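PDB 3KAE: possible protein of nuclear scaffold from Encephalitozoon cuniculi, which probably acts as the Cdc27 (APC3) subunit of the anaphase-promoting complex; its N-terminal tetratricopeptide-repeat domain, seen here, forms a homodimer and probably binds proteins. Local coordinates for residues R36-I41 with Q104-D109; V42-G47 with S69-K74; E86-G91 with E114-L119; N152-N157 with E179-S184; E189-S194 with L221-K226. One frame throughout, in Å; residues are numbered along the deposited sequence.

Contact 1. Residues R36-I41 with Q104-D109; sequences RMLMSI and QEMFVD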
# COMPACT_ATOMS: atom_id res chain seq x y z
N ARG C 36 -4.73 17.74 1.23
CA ARG C 36 -3.92 17.28 2.35
C ARG C 36 -4.26 15.81 2.65
O ARG C 36 -3.47 15.08 3.26
CB ARG C 36 -4.15 18.12 3.60
CG ARG C 36 -3.11 17.85 4.69
CD ARG C 36 -3.44 18.57 6.00
NE ARG C 36 -3.31 20.03 5.88
CZ ARG C 36 -2.15 20.67 5.81
NH1 ARG C 36 -1.01 19.99 5.83
NH2 ARG C 36 -2.12 22.00 5.71
N MET C 37 -5.44 15.40 2.22
CA MET C 37 -5.87 14.03 2.34
C MET C 37 -4.88 13.18 1.58
O MET C 37 -4.37 12.18 2.10
CB MET C 37 -7.28 13.89 1.77
CG MET C 37 -8.03 12.60 2.13
SD MET C 37 -8.11 12.20 3.89
CE MET C 37 -6.97 10.80 3.95
N LEU C 38 -4.57 13.60 0.35
CA LEU C 38 -3.69 12.86 -0.57
C LEU C 38 -2.31 12.59 0.05
O LEU C 38 -1.75 11.49 -0.06
CB LEU C 38 -3.52 13.63 -1.88
CG LEU C 38 -2.56 13.07 -2.94
CD1 LEU C 38 -2.86 11.60 -3.24
CD2 LEU C 38 -2.66 13.88 -4.22
N MET C 39 -1.78 13.62 0.68
CA MET C 39 -0.54 13.53 1.41
C MET C 39 -0.65 12.45 2.48
O MET C 39 0.23 11.61 2.64
CB MET C 39 -0.27 14.90 2.05
CG MET C 39 0.91 14.94 2.99
SD MET C 39 2.48 14.74 2.15
CE MET C 39 3.54 15.61 3.30
N SER C 40 -1.74 12.50 3.24
CA SER C 40 -1.99 11.55 4.30
C SER C 40 -2.02 10.10 3.78
O SER C 40 -1.43 9.19 4.36
CB SER C 40 -3.32 11.87 4.97
OG SER C 40 -3.23 13.02 5.77
N ILE C 41 -2.72 9.90 2.67
CA ILE C 41 -2.82 8.59 2.03
C ILE C 41 -1.47 8.05 1.61
O ILE C 41 -1.08 6.96 2.03
CB ILE C 41 -3.77 8.65 0.83
CG1 ILE C 41 -5.18 9.01 1.32
CG2 ILE C 41 -3.80 7.32 0.10
CD1 ILE C 41 -6.23 8.97 0.25
N GLN C 104 -10.35 11.75 -6.27
CA GLN C 104 -11.66 11.47 -5.70
C GLN C 104 -11.83 9.96 -5.52
O GLN C 104 -12.35 9.49 -4.51
CB GLN C 104 -12.77 12.04 -6.59
CG GLN C 104 -14.04 12.43 -5.85
CD GLN C 104 -14.13 13.92 -5.50
OE1 GLN C 104 -13.70 14.78 -6.27
NE2 GLN C 104 -14.69 14.22 -4.33
N GLU C 105 -11.35 9.21 -6.51
CA GLU C 105 -11.45 7.76 -6.49
C GLU C 105 -10.81 7.14 -5.25
O GLU C 105 -11.15 6.02 -4.88
CB GLU C 105 -10.79 7.17 -7.75
CG GLU C 105 -11.61 7.31 -9.02
CD GLU C 105 -10.91 6.69 -10.21
OE1 GLU C 105 -9.66 6.56 -10.17
OE2 GLU C 105 -11.60 6.34 -11.19
N MET C 106 -9.88 7.85 -4.63
CA MET C 106 -9.18 7.31 -3.47
C MET C 106 -9.94 7.62 -2.20
O MET C 106 -9.48 7.34 -1.11
CB MET C 106 -7.77 7.89 -3.36
CG MET C 106 -7.03 8.02 -4.67
SD MET C 106 -5.28 8.34 -4.40
CE MET C 106 -4.79 6.75 -3.69
N PHE C 107 -11.11 8.25 -2.36
CA PHE C 107 -11.86 8.70 -1.20
C PHE C 107 -12.92 7.71 -0.76
O PHE C 107 -13.36 6.86 -1.52
CB PHE C 107 -12.51 10.08 -1.43
CG PHE C 107 -11.53 11.20 -1.43
CD1 PHE C 107 -10.21 11.00 -1.05
CD2 PHE C 107 -11.93 12.48 -1.80
CE1 PHE C 107 -9.31 12.04 -1.06
CE2 PHE C 107 -11.03 13.52 -1.80
CZ PHE C 107 -9.72 13.30 -1.43
N VAL C 108 -13.35 7.88 0.49
CA VAL C 108 -14.25 6.96 1.16
C VAL C 108 -15.69 7.46 1.13
O VAL C 108 -15.98 8.60 1.49
CB VAL C 108 -13.79 6.80 2.62
CG1 VAL C 108 -14.97 6.79 3.58
CG2 VAL C 108 -12.90 5.60 2.76
N ASP C 109 -16.60 6.59 0.69
CA ASP C 109 -18.02 6.91 0.64
C ASP C 109 -18.69 6.43 1.93
O ASP C 109 -18.57 5.27 2.30
CB ASP C 109 -18.64 6.24 -0.59
CG ASP C 109 -20.11 6.56 -0.76
OD1 ASP C 109 -20.67 7.27 0.10
OD2 ASP C 109 -20.70 6.10 -1.76
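Apolar packing carries this contact, and its closest approach is between Met37 CG and Phe107 CE1, 3.5 Å apart. The methionine starts toward the loop, and its CG lies anti to the backbone N (chi1 -165°), where it meets CE1 and CZ obliquely; the chain then bends, leading the thioether end away. The two side chains slide past each other in opposite directions, an overlap that suits a flexible methionine beside a flat ring.

A second apolar group gathers on Met106. Ile41 CG2 lies 4.0 Å from Met106 CE, and Leu38 CD1 lies 4.2 Å from Met106 SD. Helix 36-45, part of the all-helical tetratricopeptide-repeat array, thus offers Met37, its neighbour Leu38 and, one turn on, Ile41 to the loop that follows helix 101-104.

Backbone atoms shape that loop and also take part in the packing. A type I beta turn runs from Gln104 to Phe107, closed by Phe107 N to Gln104 O at 2.8 Å, which brings Met106 and Phe107 to the helix in succession. Ile41 CD1 reaches the carbonyl Met106 O at 3.9 Å.

Polar bonds beyond the pair tie the loop down: Val108 N binds Thr63 OG1, while Phe107 O accepts from Arg14 NH1 of the second subunit.

Contact 2. Residues V42-G47 with S69-K74; sequences VLYLNG and SLCYKK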
# COMPACT_ATOMS: atom_id res chain seq x y z
N VAL C 42 -0.74 8.83 0.82
CA VAL C 42 0.56 8.40 0.33
C VAL C 42 1.51 8.10 1.48
O VAL C 42 2.30 7.16 1.44
CB VAL C 42 1.15 9.42 -0.66
CG1 VAL C 42 2.55 9.01 -1.08
CG2 VAL C 42 0.24 9.55 -1.88
N LEU C 43 1.38 8.86 2.56
CA LEU C 43 2.18 8.61 3.76
C LEU C 43 1.76 7.27 4.38
O LEU C 43 2.60 6.49 4.86
CB LEU C 43 1.96 9.76 4.75
CG LEU C 43 3.10 10.56 5.39
CD1 LEU C 43 4.36 10.59 4.55
CD2 LEU C 43 2.64 11.99 5.67
N TYR C 44 0.45 7.01 4.40
CA TYR C 44 -0.06 5.74 4.92
C TYR C 44 0.51 4.61 4.07
O TYR C 44 1.10 3.67 4.59
CB TYR C 44 -1.60 5.70 4.93
CG TYR C 44 -2.13 4.34 5.35
CD1 TYR C 44 -2.34 4.03 6.69
CD2 TYR C 44 -2.36 3.34 4.40
CE1 TYR C 44 -2.80 2.79 7.08
CE2 TYR C 44 -2.84 2.09 4.79
CZ TYR C 44 -3.05 1.83 6.12
OH TYR C 44 -3.49 0.60 6.52
N LEU C 45 0.38 4.74 2.76
CA LEU C 45 0.88 3.71 1.85
C LEU C 45 2.36 3.44 2.04
O LEU C 45 2.83 2.32 1.82
CB LEU C 45 0.59 4.08 0.40
CG LEU C 45 -0.89 4.07 0.02
CD1 LEU C 45 -1.10 4.71 -1.36
CD2 LEU C 45 -1.47 2.63 0.07
N ASN C 46 3.11 4.45 2.47
CA ASN C 46 4.55 4.30 2.62
C ASN C 46 4.91 3.76 3.99
O ASN C 46 6.08 3.70 4.36
CB ASN C 46 5.27 5.62 2.34
CG ASN C 46 6.76 5.44 2.16
OD1 ASN C 46 7.57 6.23 2.66
ND2 ASN C 46 7.13 4.39 1.44
N GLY C 47 3.88 3.39 4.76
CA GLY C 47 4.07 2.81 6.08
C GLY C 47 4.34 3.83 7.18
O GLY C 47 4.78 3.45 8.26
N SER C 69 -8.29 6.09 11.69
CA SER C 69 -8.52 4.80 12.33
C SER C 69 -7.50 3.75 11.87
O SER C 69 -6.96 3.02 12.69
CB SER C 69 -9.95 4.31 12.05
OG SER C 69 -10.30 3.27 12.97
N LEU C 70 -7.21 3.71 10.57
CA LEU C 70 -6.19 2.76 10.08
C LEU C 70 -4.83 3.00 10.73
O LEU C 70 -4.17 2.03 11.15
CB LEU C 70 -6.04 2.82 8.57
CG LEU C 70 -7.26 2.56 7.69
CD1 LEU C 70 -6.86 2.69 6.21
CD2 LEU C 70 -7.85 1.18 8.02
N CYS C 71 -4.42 4.27 10.81
CA CYS C 71 -3.11 4.62 11.36
C CYS C 71 -3.07 4.27 12.82
O CYS C 71 -2.09 3.71 13.30
CB CYS C 71 -2.79 6.13 11.19
SG CYS C 71 -2.58 6.70 9.48
N TYR C 72 -4.14 4.60 13.54
CA TYR C 72 -4.27 4.22 14.95
C TYR C 72 -4.21 2.72 15.16
O TYR C 72 -3.61 2.26 16.13
CB TYR C 72 -5.56 4.80 15.54
CG TYR C 72 -5.45 6.27 15.91
CD1 TYR C 72 -4.33 6.75 16.58
CD2 TYR C 72 -6.46 7.16 15.59
CE1 TYR C 72 -4.22 8.11 16.92
CE2 TYR C 72 -6.36 8.51 15.92
CZ TYR C 72 -5.24 8.97 16.58
OH TYR C 72 -5.14 10.30 16.91
N LYS C 73 -4.82 1.96 14.26
CA LYS C 73 -4.82 0.52 14.37
C LYS C 73 -3.41 -0.04 14.17
O LYS C 73 -2.97 -0.93 14.90
CB LYS C 73 -5.80 -0.10 13.38
CG LYS C 73 -5.93 -1.63 13.46
CD LYS C 73 -6.94 -2.15 12.44
CE LYS C 73 -7.06 -3.67 12.50
NZ LYS C 73 -5.78 -4.31 12.10
N LYS C 74 -2.68 0.49 13.19
CA LYS C 74 -1.29 0.10 13.00
C LYS C 74 -0.46 0.36 14.25
O LYS C 74 0.47 -0.38 14.57
CB LYS C 74 -0.67 0.88 11.84
CG LYS C 74 -1.17 0.49 10.48
CD LYS C 74 -0.81 -0.94 10.17
CE LYS C 74 -1.33 -1.32 8.80
NZ LYS C 74 -0.91 -2.69 8.40
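Tyr44 fills the gap between helices 36-45 and 62-74, meeting Leu70, Cys71 and Lys74. Its CG stands anti to the backbone N (chi1 175°), which carries the ring toward helix 62-74, and chi2 of 88° turns the ring so that different partners meet its face and its edge. Leu70 crosses it at about a right angle: CD1 lies over one face, 3.9 Å from Tyr44 CZ, while Leu70 CB comes to 3.6 Å from Tyr44 CE1. Cys71 SG approaches from the edge, near the ring plane, 3.9 Å from Tyr44 CD1. This is a sulfur-aromatic contact, with SG 81° off the ring normal, and the small thiol suits the 7.2 Å between the CA atoms of Tyr44 and Cys71. Lys74, one turn after Leu70, bends at chi2 and carries its CE to 3.7 Å from Tyr44 OH.

Helix 36-45 then ends in a Schellman motif with Gly47, whose positive phi suits a glycine, as the C-prime residue. Tyr67 meets the tyrosine ring edge-to-face, and Arg16 of the second subunit packs on both Tyr44 and Leu70. No hydrogen bond joins the two segments, so the pairing of these tetratricopeptide-repeat helices here rests on shape, dispersion and the sulfur-ring contact.

Contact 3. Residues E86-G91 with E114-L119; sequences ESILEG and EFFESL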
# COMPACT_ATOMS: atom_id res chain seq x y z
N GLU C 86 -16.28 5.92 14.73
CA GLU C 86 -17.60 6.28 15.23
C GLU C 86 -17.99 7.68 14.77
O GLU C 86 -19.17 7.95 14.52
CB GLU C 86 -17.63 6.20 16.75
CG GLU C 86 -17.49 4.79 17.31
CD GLU C 86 -17.37 4.79 18.82
OE1 GLU C 86 -16.93 5.81 19.40
OE2 GLU C 86 -17.74 3.77 19.43
N SER C 87 -17.01 8.56 14.66
CA SER C 87 -17.25 9.91 14.15
C SER C 87 -17.98 9.84 12.81
O SER C 87 -18.90 10.60 12.56
CB SER C 87 -15.94 10.67 13.97
OG SER C 87 -15.32 10.94 15.22
N ILE C 88 -17.57 8.91 11.96
CA ILE C 88 -18.19 8.73 10.66
C ILE C 88 -19.61 8.18 10.80
O ILE C 88 -20.57 8.80 10.35
CB ILE C 88 -17.39 7.75 9.78
CG1 ILE C 88 -15.90 8.12 9.78
CG2 ILE C 88 -17.97 7.71 8.37
CD1 ILE C 88 -15.03 7.23 8.92
N LEU C 89 -19.71 7.01 11.42
CA LEU C 89 -20.99 6.34 11.59
C LEU C 89 -22.00 7.19 12.35
O LEU C 89 -23.20 7.12 12.10
CB LEU C 89 -20.78 5.00 12.30
CG LEU C 89 -20.17 3.95 11.38
CD1 LEU C 89 -20.15 2.58 12.06
CD2 LEU C 89 -20.94 3.89 10.06
N GLU C 90 -21.50 8.00 13.28
CA GLU C 90 -22.34 8.95 14.02
C GLU C 90 -22.59 10.22 13.20
O GLU C 90 -23.33 11.09 13.63
CB GLU C 90 -21.70 9.30 15.36
CG GLU C 90 -21.53 8.12 16.30
CD GLU C 90 -20.85 8.51 17.60
OE1 GLU C 90 -20.64 9.72 17.84
OE2 GLU C 90 -20.51 7.60 18.39
N GLY C 91 -21.98 10.30 12.03
CA GLY C 91 -22.20 11.42 11.13
C GLY C 91 -21.74 12.78 11.63
O GLY C 91 -22.44 13.77 11.46
N GLU C 114 -20.19 -1.40 5.41
CA GLU C 114 -19.60 -2.72 5.65
C GLU C 114 -18.17 -2.57 6.15
O GLU C 114 -17.78 -3.19 7.14
CB GLU C 114 -19.59 -3.56 4.37
CG GLU C 114 -20.69 -3.23 3.40
CD GLU C 114 -20.23 -2.39 2.23
OE1 GLU C 114 -19.39 -2.88 1.44
OE2 GLU C 114 -20.73 -1.26 2.08
N PHE C 115 -17.39 -1.74 5.46
CA PHE C 115 -15.98 -1.50 5.79
C PHE C 115 -15.75 -0.92 7.19
O PHE C 115 -14.80 -1.31 7.87
CB PHE C 115 -15.34 -0.62 4.72
CG PHE C 115 -15.21 -1.31 3.41
CD1 PHE C 115 -14.18 -2.21 3.19
CD2 PHE C 115 -16.15 -1.10 2.41
CE1 PHE C 115 -14.07 -2.86 1.98
CE2 PHE C 115 -16.05 -1.76 1.21
CZ PHE C 115 -15.01 -2.63 0.99
N PHE C 116 -16.63 -0.02 7.63
CA PHE C 116 -16.55 0.57 8.97
C PHE C 116 -16.92 -0.43 10.07
O PHE C 116 -16.23 -0.54 11.08
CB PHE C 116 -17.44 1.82 9.09
CG PHE C 116 -17.32 2.77 7.93
CD1 PHE C 116 -16.07 3.22 7.50
CD2 PHE C 116 -18.44 3.24 7.27
CE1 PHE C 116 -15.96 4.10 6.44
CE2 PHE C 116 -18.33 4.13 6.21
CZ PHE C 116 -17.09 4.55 5.79
N GLU C 117 -18.03 -1.15 9.87
CA GLU C 117 -18.47 -2.17 10.83
C GLU C 117 -17.46 -3.30 10.94
O GLU C 117 -17.24 -3.84 12.03
CB GLU C 117 -19.84 -2.73 10.42
CG GLU C 117 -20.96 -1.69 10.45
CD GLU C 117 -21.31 -1.25 11.85
OE1 GLU C 117 -20.79 -1.86 12.81
OE2 GLU C 117 -22.10 -0.29 12.00
N SER C 118 -16.84 -3.65 9.82
CA SER C 118 -15.82 -4.68 9.80
C SER C 118 -14.61 -4.27 10.62
O SER C 118 -14.14 -5.02 11.47
CB SER C 118 -15.40 -4.98 8.35
OG SER C 118 -14.27 -5.83 8.33
N LEU C 119 -14.12 -3.06 10.36
CA LEU C 119 -12.97 -2.51 11.07
C LEU C 119 -13.32 -2.34 12.54
O LEU C 119 -12.52 -2.62 13.42
CB LEU C 119 -12.58 -1.17 10.43
CG LEU C 119 -11.15 -0.63 10.46
CD1 LEU C 119 -10.99 0.45 11.50
CD2 LEU C 119 -10.08 -1.73 10.64
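Phe116 receives two aliphatic side chains from the end of helix 78-89. Ile88 CG2 sits over one face of the ring, 4.1 Å above its plane and displaced toward the rim, and Ile88 CD1 is 4.1 Å from Phe116 CE1; the beta-branch lets one residue place two carbons against the ring. Leu89 comes in obliquely, its CD2 3.8 Å from Phe116 CD2. Its other methyl, CD1, lies 3.5 Å from Glu117 OE2, so this leucine spans both neighbours on helix 113-126.

With CG anti to the carbonyl carbon (chi1 -46°), Phe116 carries its ring out to the isoleucine. Glu117 bends at chi2 and thereby lays its carboxylate beside Leu89. The carboxylate has partners further out: Glu117 OE1 is hydrogen-bonded to His136 ND1, and OE2 makes a weak, long ion pair with Arg139. Helix 78-89 stops just past the contact in a Schellman motif, where Gly91 adopts the positive phi that glycine accommodates readily and its N binds Ile88 O at 2.7 Å.

Between these two segments of the tetratricopeptide-repeat domain no hydrogen bond forms; they meet by apolar packing and by a leucine methyl against a carboxylate. The buried glutamate directs its polar bonding to helix 130-143, where the His136 bond, with a weaker contribution from Arg139, may favour its ionised form.

Contact 4. Residues N152-N157 with E179-S184; sequences NLLLEN and EYVSDS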
# COMPACT_ATOMS: atom_id res chain seq x y z
N ASN C 152 -14.49 -14.57 10.98
CA ASN C 152 -14.73 -14.49 12.42
C ASN C 152 -16.08 -15.05 12.81
O ASN C 152 -16.24 -15.62 13.90
CB ASN C 152 -14.60 -13.05 12.93
CG ASN C 152 -13.17 -12.65 13.16
OD1 ASN C 152 -12.59 -12.95 14.20
ND2 ASN C 152 -12.58 -11.98 12.17
N LEU C 153 -17.07 -14.84 11.95
CA LEU C 153 -18.40 -15.36 12.18
C LEU C 153 -18.43 -16.87 11.97
O LEU C 153 -19.05 -17.61 12.75
CB LEU C 153 -19.43 -14.64 11.31
CG LEU C 153 -19.70 -13.21 11.78
CD1 LEU C 153 -20.74 -12.53 10.89
CD2 LEU C 153 -20.13 -13.19 13.24
N LEU C 154 -17.73 -17.35 10.95
CA LEU C 154 -17.59 -18.78 10.76
C LEU C 154 -16.89 -19.40 11.97
O LEU C 154 -17.35 -20.39 12.55
CB LEU C 154 -16.85 -19.11 9.48
CG LEU C 154 -17.59 -18.80 8.18
CD1 LEU C 154 -16.73 -19.19 6.98
CD2 LEU C 154 -18.94 -19.50 8.12
N LEU C 155 -15.78 -18.81 12.35
CA LEU C 155 -15.01 -19.27 13.50
C LEU C 155 -15.88 -19.40 14.75
O LEU C 155 -15.73 -20.35 15.52
CB LEU C 155 -13.85 -18.31 13.76
CG LEU C 155 -13.02 -18.56 15.01
CD1 LEU C 155 -12.29 -19.86 14.86
CD2 LEU C 155 -12.04 -17.41 15.26
N GLU C 156 -16.80 -18.45 14.94
CA GLU C 156 -17.65 -18.44 16.13
C GLU C 156 -18.96 -19.20 15.91
O GLU C 156 -19.80 -19.26 16.80
CB GLU C 156 -17.97 -17.00 16.54
CG GLU C 156 -16.75 -16.16 16.96
CD GLU C 156 -16.12 -16.66 18.24
OE1 GLU C 156 -16.76 -17.47 18.95
OE2 GLU C 156 -14.98 -16.24 18.54
N ASN C 157 -19.12 -19.76 14.72
CA ASN C 157 -20.36 -20.40 14.31
C ASN C 157 -21.54 -19.43 14.42
O ASN C 157 -22.70 -19.85 14.43
CB ASN C 157 -20.61 -21.66 15.14
CG ASN C 157 -21.71 -22.54 14.54
OD1 ASN C 157 -21.81 -22.69 13.32
ND2 ASN C 157 -22.52 -23.14 15.42
N GLU C 179 -21.29 -18.81 -1.87
CA GLU C 179 -21.27 -20.27 -1.90
C GLU C 179 -20.19 -20.81 -0.97
O GLU C 179 -20.36 -21.86 -0.36
CB GLU C 179 -21.02 -20.74 -3.33
CG GLU C 179 -20.68 -22.21 -3.44
CD GLU C 179 -20.56 -22.67 -4.88
OE1 GLU C 179 -20.78 -21.82 -5.77
OE2 GLU C 179 -20.24 -23.86 -5.10
N TYR C 180 -19.08 -20.09 -0.85
CA TYR C 180 -18.00 -20.51 0.03
C TYR C 180 -18.47 -20.47 1.48
O TYR C 180 -18.12 -21.34 2.29
CB TYR C 180 -16.77 -19.63 -0.15
CG TYR C 180 -15.84 -19.62 1.04
CD1 TYR C 180 -15.98 -18.69 2.05
CD2 TYR C 180 -14.80 -20.55 1.14
CE1 TYR C 180 -15.11 -18.67 3.14
CE2 TYR C 180 -13.94 -20.54 2.23
CZ TYR C 180 -14.11 -19.59 3.22
OH TYR C 180 -13.26 -19.57 4.29
N VAL C 181 -19.25 -19.46 1.79
CA VAL C 181 -19.81 -19.31 3.12
C VAL C 181 -20.85 -20.41 3.40
O VAL C 181 -20.85 -20.99 4.47
CB VAL C 181 -20.48 -17.94 3.29
CG1 VAL C 181 -20.95 -17.77 4.72
CG2 VAL C 181 -19.51 -16.82 2.91
N SER C 182 -21.72 -20.68 2.43
CA SER C 182 -22.72 -21.73 2.55
C SER C 182 -22.06 -23.07 2.84
O SER C 182 -22.47 -23.79 3.76
CB SER C 182 -23.52 -21.84 1.25
OG SER C 182 -24.06 -20.58 0.87
N ASP C 183 -21.03 -23.39 2.06
CA ASP C 183 -20.32 -24.65 2.21
C ASP C 183 -19.72 -24.77 3.59
O ASP C 183 -19.78 -25.84 4.22
CB ASP C 183 -19.25 -24.79 1.13
CG ASP C 183 -19.83 -24.95 -0.25
OD1 ASP C 183 -21.08 -24.96 -0.39
OD2 ASP C 183 -19.05 -25.07 -1.21
N SER C 184 -19.15 -23.66 4.06
CA SER C 184 -18.50 -23.61 5.36
C SER C 184 -19.51 -23.85 6.47
O SER C 184 -19.26 -24.60 7.40
CB SER C 184 -17.79 -22.25 5.57
OG SER C 184 -16.78 -22.03 4.59
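Within segment 152-157, Leu154 makes the contact with helix 176-190, touching Tyr180, Val181 and Ser184 where helices 147-155 and 176-190 pack in the tetratricopeptide-repeat domain. Along the first segment, Asn152 and Leu153 turn to helix 130-143, packing on Tyr137 of that helix, whereas the next residue faces helix 176-190. This is Leu154, pointing at the other segment with its CG anti to the carbonyl carbon (chi1 -69°), and its forked end suits a site where several side chains converge. CD1 comes to 3.5 Å from Ser184 CB, and CD2 lies 3.9 Å from that same carbon. Serine is small enough to let the helices come close, with the CA atoms of Leu154 and Ser184 7.3 Å apart. The two methyls diverge further on: CD1 meets Tyr180 CE1 obliquely at 4.2 Å, and CD2 reaches Val181 CG1 at 4.3 Å.

Leu155 packs on Arg216 of helix 206-220, and Glu156 forms a salt bridge with Arg130. Asn157 then ends the helix in a Schellman motif, taking a positive phi of 56°, a conformation that asparagine tolerates better than most residues; its N binds Leu154 O at 2.9 Å.

Tyr180 is held at its polar end by Glu151, and Phe23 of the second subunit meets its ring edge-to-face. Across from the leucine, the buried Ser184 hydroxyl is satisfied within its own helix: OG donates to Tyr180 O at 2.7 Å, and Ser184 N reaches that oxygen from the opposite face of its carbonyl plane. The same OG rests over the centre of the Tyr180 ring, 3.8 Å above its plane.

Contact 5. Residues E189-S194 with L221-K226; sequences ESLSPS and LGMNDK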
# COMPACT_ATOMS: atom_id res chain seq x y z
N GLU C 189 -21.27 -28.22 10.53
CA GLU C 189 -22.24 -29.05 11.21
C GLU C 189 -22.35 -30.46 10.62
O GLU C 189 -22.97 -31.33 11.21
CB GLU C 189 -23.61 -28.37 11.24
N SER C 190 -21.74 -30.70 9.46
CA SER C 190 -21.87 -32.01 8.82
C SER C 190 -20.54 -32.73 8.58
O SER C 190 -20.53 -33.94 8.36
CB SER C 190 -22.61 -31.91 7.49
OG SER C 190 -21.71 -31.70 6.41
N LEU C 191 -19.43 -32.00 8.62
CA LEU C 191 -18.13 -32.58 8.35
C LEU C 191 -18.11 -33.31 7.01
O LEU C 191 -17.36 -34.26 6.83
CB LEU C 191 -17.71 -33.55 9.46
CG LEU C 191 -17.36 -32.95 10.82
CD1 LEU C 191 -18.57 -32.30 11.46
CD2 LEU C 191 -16.81 -34.04 11.72
N SER C 192 -18.92 -32.83 6.07
CA SER C 192 -19.08 -33.44 4.75
C SER C 192 -17.79 -33.64 3.94
O SER C 192 -17.19 -32.69 3.48
CB SER C 192 -20.10 -32.63 3.93
OG SER C 192 -19.90 -32.77 2.53
N PRO C 193 -17.37 -34.89 3.74
CA PRO C 193 -16.17 -35.27 2.99
C PRO C 193 -16.25 -34.90 1.51
O PRO C 193 -15.22 -34.71 0.84
CB PRO C 193 -16.12 -36.81 3.14
CG PRO C 193 -17.03 -37.10 4.27
CD PRO C 193 -18.10 -36.07 4.22
N SER C 194 -17.47 -34.83 0.98
CA SER C 194 -17.68 -34.39 -0.39
C SER C 194 -17.30 -32.91 -0.53
O SER C 194 -16.83 -32.48 -1.58
CB SER C 194 -19.14 -34.62 -0.81
OG SER C 194 -20.03 -33.73 -0.16
N LEU C 221 -12.87 -30.73 17.40
CA LEU C 221 -13.69 -31.91 17.65
C LEU C 221 -12.88 -33.08 18.18
O LEU C 221 -13.42 -34.15 18.43
CB LEU C 221 -14.46 -32.33 16.39
CG LEU C 221 -15.44 -31.32 15.80
CD1 LEU C 221 -16.34 -32.00 14.77
CD2 LEU C 221 -16.27 -30.67 16.90
N GLY C 222 -11.57 -32.89 18.33
CA GLY C 222 -10.71 -33.94 18.84
C GLY C 222 -10.22 -34.89 17.76
O GLY C 222 -9.34 -35.72 18.02
N MET C 223 -10.77 -34.78 16.56
CA MET C 223 -10.35 -35.60 15.43
C MET C 223 -9.01 -35.11 14.87
O MET C 223 -8.95 -34.49 13.80
CB MET C 223 -11.42 -35.59 14.33
CG MET C 223 -12.84 -35.49 14.86
SD MET C 223 -14.14 -35.75 13.62
CE MET C 223 -15.60 -35.62 14.65
N ASN C 224 -7.94 -35.39 15.61
CA ASN C 224 -6.61 -34.88 15.29
C ASN C 224 -6.05 -35.46 13.99
O ASN C 224 -5.25 -34.82 13.31
CB ASN C 224 -5.63 -35.16 16.44
CG ASN C 224 -6.03 -34.44 17.72
OD1 ASN C 224 -6.68 -33.40 17.69
ND2 ASN C 224 -5.62 -35.00 18.86
N ASP C 225 -6.49 -36.66 13.66
CA ASP C 225 -6.01 -37.35 12.46
C ASP C 225 -6.38 -36.57 11.20
O ASP C 225 -5.52 -36.25 10.39
CB ASP C 225 -6.60 -38.76 12.38
CG ASP C 225 -6.36 -39.57 13.65
OD1 ASP C 225 -5.85 -40.70 13.54
OD2 ASP C 225 -6.69 -39.08 14.75
N LYS C 226 -7.67 -36.27 11.04
CA LYS C 226 -8.15 -35.55 9.89
C LYS C 226 -7.63 -34.12 9.92
O LYS C 226 -7.31 -33.55 8.88
CB LYS C 226 -9.67 -35.57 9.86
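Two helix-to-helix turns of the tetratricopeptide-repeat domain meet here through Leu191, Leu221 and Met223, in a small apolar cluster at the surface. Leu191 CD2 lies 3.7 Å from Leu221 CD1 and 3.5 Å from Met223 CE, the side chains reaching toward each other tip to tip. The branched end of Leu191 serves both partners: its CD1 also comes to 4.0 Å from Leu221 CD1, while CD2 lies 3.7 Å from Met223 SD. Met223 runs extended beyond CG (chi2 -170°, chi3 178°), and this length lets its terminal methyl bridge a gap across which even the nearest CA atoms, those of Leu191 and Leu221, stand 10.3 Å apart.

Turn geometry presents these residues. Leu191 adopts a positive phi as the chain leaves helix 176-190, unusual for a leucine, and points its side chain at the opposite turn. Ser192 next takes the N-cap position of helix 193-200; a short hydroxyl suits this place, since its OG binds the backbone N of Leu195, and Ser194 OG donates to it at 2.9 Å. On the other side, Gly222 ends helix 206-220 in a Schellman motif, at backbone angles where a side chain would press on the preceding carbonyl. Met223 follows as the centre of an inverse gamma turn and stands just before helix 224-237.

Tyr218 of helix 206-220 packs on both Leu191 and Met223, adding an aromatic ring to the cluster. The contact therefore sits where the end of helix 176-190 and the start of helix 193-200 face the junction of helices 206-220 and 224-237.

Overall arrangement
The five contacts follow the chain through an all-helical array. Contacts 1 and 2 share helix 36-45, their centres 12 Å apart, and contact 2 falls within the span of chain bracketed by contact 1. Contact 3 alternates with contact 1 in sequence and touches it where Val108 packs on Phe116; it also touches contact 2, through Leu119 against Ser69 and Lys73. Contacts 4 and 5 come later, share helix 176-190 and lie 15 Å apart between centres, on the far side of the chain's centre from contacts 1 and 2. Contacts 1 and 5 are 46 Å apart between centres, consistent with an extended domain built by helices packing in succession, while contacts 1 to 4 also meet the second subunit of the homodimer.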